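Side-chain contact in bromo domain containing protein (Cryptosporidium parvum, PDB 5U9N), which probably reads acetyl-lysine marks through its bromodomains, the second of which binds the inhibitor bromosporine: residues A[61-66]-A[96-101]. Sequence-based numbering, arbitrary orientation.
Sequences EKRLNN and PHEFER
In the left-handed four-helix bundle of the bromodomain, Leu-64 near the end of helix 57-65 meets Phe-99 in the first turn of helix 96-113, the helix that ends at Phe-113, directly before Asn-114, both lining the bromosporine pocket. The two side chains cross at about a right angle. Methyl CD1 of Leu-64 approaches the CD1-CE1 bond of the Phe-99 ring obliquely, 3.8 Å from CE1; the second methyl, CD2, also lies toward Phe-99 CD1. Phe-99 swings its ring into this position by setting CG anti to the backbone N (chi1 178°). The same ring also touches Cys-13 of helix 9-20 and Phe-134 of helix 122-139, while Leu-64 packs on Ile-93 of the loop that precedes helix 96-113, so the pair belongs to the bundle interior.

Closer to the surface, Arg-63 and Glu-98 face each other without a direct salt bridge: NH2 of Arg-63 stays 4.1 Å from OE1 of Glu-98, with guanidinium and carboxylate planes nearly perpendicular, 84° apart. A water closes the gap. It accepts a 2.7 Å hydrogen bond from Arg-63 NH2, lying in the guanidinium plane at its edge, and donates a weak hydrogen bond of 2.8 Å to Glu-98 OE1. An extended chain beyond CG brings the Glu-98 carboxylate out to this water.

With 118 Å² buried in total, the junction is a small one: apolar packing joins the helices on the inside, and a water-mediated pairing of opposite charges, probably a modest electrostatic attraction, spans them further out.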
loop_
_atom_site.group_PDB
_atom_site.type_symbol
_atom_site.label_atom_id
_atom_site.label_comp_id
_atom_site.label_asym_id
_atom_site.label_seq_id
_atom_site.Cartn_x
_atom_site.Cartn_y
_atom_site.Cartn_z
ATOM N N GLU A 61 -1.897 -4.722 6.688
ATOM C CA GLU A 61 -1.730 -4.777 8.157
ATOM C C GLU A 61 -2.294 -6.071 8.730
ATOM O O GLU A 61 -1.642 -6.705 9.545
ATOM C CB GLU A 61 -2.422 -3.580 8.847
ATOM C CG GLU A 61 -2.283 -3.615 10.374
ATOM C CD GLU A 61 -2.699 -2.358 11.113
ATOM O OE1 GLU A 61 -2.242 -2.171 12.263
ATOM O OE2 GLU A 61 -3.469 -1.552 10.540
ATOM N N LYS A 62 -3.515 -6.442 8.330
ATOM C CA LYS A 62 -4.139 -7.682 8.792
ATOM C C LYS A 62 -3.371 -8.932 8.286
ATOM O O LYS A 62 -3.318 -9.928 8.998
ATOM C CB LYS A 62 -5.612 -7.748 8.350
ATOM C CG LYS A 62 -6.524 -6.821 9.159
ATOM C CD LYS A 62 -7.971 -6.858 8.651
ATOM C CE LYS A 62 -8.902 -6.020 9.495
ATOM N N ARG A 63 -2.772 -8.874 7.070
ATOM C CA ARG A 63 -1.955 -9.985 6.555
ATOM C C ARG A 63 -0.612 -10.129 7.342
ATOM O O ARG A 63 -0.089 -11.242 7.445
ATOM C CB ARG A 63 -1.655 -9.809 5.068
ATOM C CG ARG A 63 -2.815 -10.113 4.139
ATOM C CD ARG A 63 -2.312 -10.499 2.763
ATOM N NE ARG A 63 -3.299 -10.243 1.720
ATOM C CZ ARG A 63 -3.159 -10.602 0.445
ATOM N NH1 ARG A 63 -4.106 -10.316 -0.440
ATOM N NH2 ARG A 63 -2.069 -11.257 0.046
ATOM N N LEU A 64 -0.043 -9.006 7.858
ATOM C CA LEU A 64 1.201 -9.059 8.659
ATOM C C LEU A 64 0.961 -9.671 10.030
ATOM O O LEU A 64 1.869 -10.271 10.589
ATOM C CB LEU A 64 1.787 -7.647 8.873
ATOM C CG LEU A 64 2.553 -7.019 7.749
ATOM C CD1 LEU A 64 2.747 -5.540 8.019
ATOM C CD2 LEU A 64 3.904 -7.693 7.561
ATOM N N ASN A 65 -0.211 -9.416 10.628
ATOM C CA ASN A 65 -0.514 -9.907 11.978
ATOM C C ASN A 65 -0.823 -11.425 12.003
ATOM O O ASN A 65 -0.830 -12.011 13.090
ATOM C CB ASN A 65 -1.685 -9.126 12.600
ATOM C CG ASN A 65 -1.266 -7.781 13.170
ATOM O OD1 ASN A 65 -0.843 -6.877 12.443
ATOM N ND2 ASN A 65 -1.314 -7.636 14.492
ATOM N N ASN A 66 -1.083 -12.062 10.827
ATOM C CA ASN A 66 -1.344 -13.522 10.769
ATOM C C ASN A 66 -0.092 -14.330 11.227
ATOM O O ASN A 66 -0.243 -15.374 11.875
ATOM C CB ASN A 66 -1.774 -13.968 9.336
ATOM C CG ASN A 66 -3.282 -13.983 9.105
ATOM O OD1 ASN A 66 -3.948 -15.018 9.255
ATOM N ND2 ASN A 66 -3.845 -12.851 8.688
ATOM N N PRO A 96 9.643 -9.925 3.437
ATOM C CA PRO A 96 9.615 -8.498 3.082
ATOM C C PRO A 96 9.418 -8.256 1.578
ATOM O O PRO A 96 8.972 -7.193 1.183
ATOM C CB PRO A 96 11.009 -7.999 3.535
ATOM C CG PRO A 96 11.508 -9.011 4.460
ATOM C CD PRO A 96 10.957 -10.302 4.004
ATOM N N HIS A 97 9.724 -9.252 0.755
ATOM C CA HIS A 97 9.612 -9.147 -0.703
ATOM C C HIS A 97 8.136 -9.119 -1.099
ATOM O O HIS A 97 7.753 -8.331 -1.951
ATOM C CB HIS A 97 10.351 -10.315 -1.392
ATOM C CG HIS A 97 11.773 -10.457 -0.963
ATOM N ND1 HIS A 97 12.802 -9.915 -1.707
ATOM C CD2 HIS A 97 12.296 -11.054 0.137
ATOM C CE1 HIS A 97 13.914 -10.213 -1.050
ATOM N NE2 HIS A 97 13.648 -10.884 0.075
ATOM N N GLU A 98 7.301 -9.946 -0.451
ATOM C CA GLU A 98 5.858 -9.904 -0.695
ATOM C C GLU A 98 5.254 -8.590 -0.126
ATOM O O GLU A 98 4.368 -8.013 -0.746
ATOM C CB GLU A 98 5.140 -11.138 -0.090
ATOM C CG GLU A 98 3.622 -11.012 -0.159
ATOM C CD GLU A 98 2.841 -12.304 -0.154
ATOM O OE1 GLU A 98 1.763 -12.340 -0.792
ATOM O OE2 GLU A 98 3.272 -13.263 0.527
ATOM N N PHE A 99 5.716 -8.136 1.056
ATOM C CA PHE A 99 5.223 -6.885 1.612
ATOM C C PHE A 99 5.512 -5.746 0.640
ATOM O O PHE A 99 4.622 -4.920 0.379
ATOM C CB PHE A 99 5.870 -6.585 2.985
ATOM C CG PHE A 99 5.440 -5.270 3.584
ATOM C CD1 PHE A 99 4.254 -5.166 4.284
ATOM C CD2 PHE A 99 6.180 -4.125 3.379
ATOM C CE1 PHE A 99 3.836 -3.938 4.796
ATOM C CE2 PHE A 99 5.788 -2.915 3.945
ATOM C CZ PHE A 99 4.603 -2.827 4.619
ATOM N N GLU A 100 6.751 -5.693 0.099
ATOM C CA GLU A 100 7.122 -4.656 -0.873
ATOM C C GLU A 100 6.172 -4.683 -2.088
ATOM O O GLU A 100 5.678 -3.642 -2.520
ATOM C CB GLU A 100 8.562 -4.841 -1.333
ATOM C CG GLU A 100 9.080 -3.687 -2.171
ATOM C CD GLU A 100 10.432 -3.911 -2.811
ATOM O OE1 GLU A 100 11.225 -4.714 -2.268
ATOM O OE2 GLU A 100 10.715 -3.249 -3.836
ATOM N N ARG A 101 5.944 -5.866 -2.643
ATOM C CA ARG A 101 5.027 -6.032 -3.772
ATOM C C ARG A 101 3.619 -5.469 -3.471
ATOM O O ARG A 101 3.048 -4.752 -4.292
ATOM C CB ARG A 101 4.901 -7.505 -4.124
ATOM C CG ARG A 101 4.108 -7.742 -5.396
ATOM C CD ARG A 101 4.069 -9.201 -5.789
ATOM N NE ARG A 101 3.078 -9.938 -5.021
ATOM C CZ ARG A 101 1.757 -9.833 -5.188
ATOM N NH1 ARG A 101 0.929 -10.561 -4.449
ATOM N NH2 ARG A 101 1.255 -8.989 -6.089
HETATM O O HOH W 1 -0.008 -12.429 1.354
#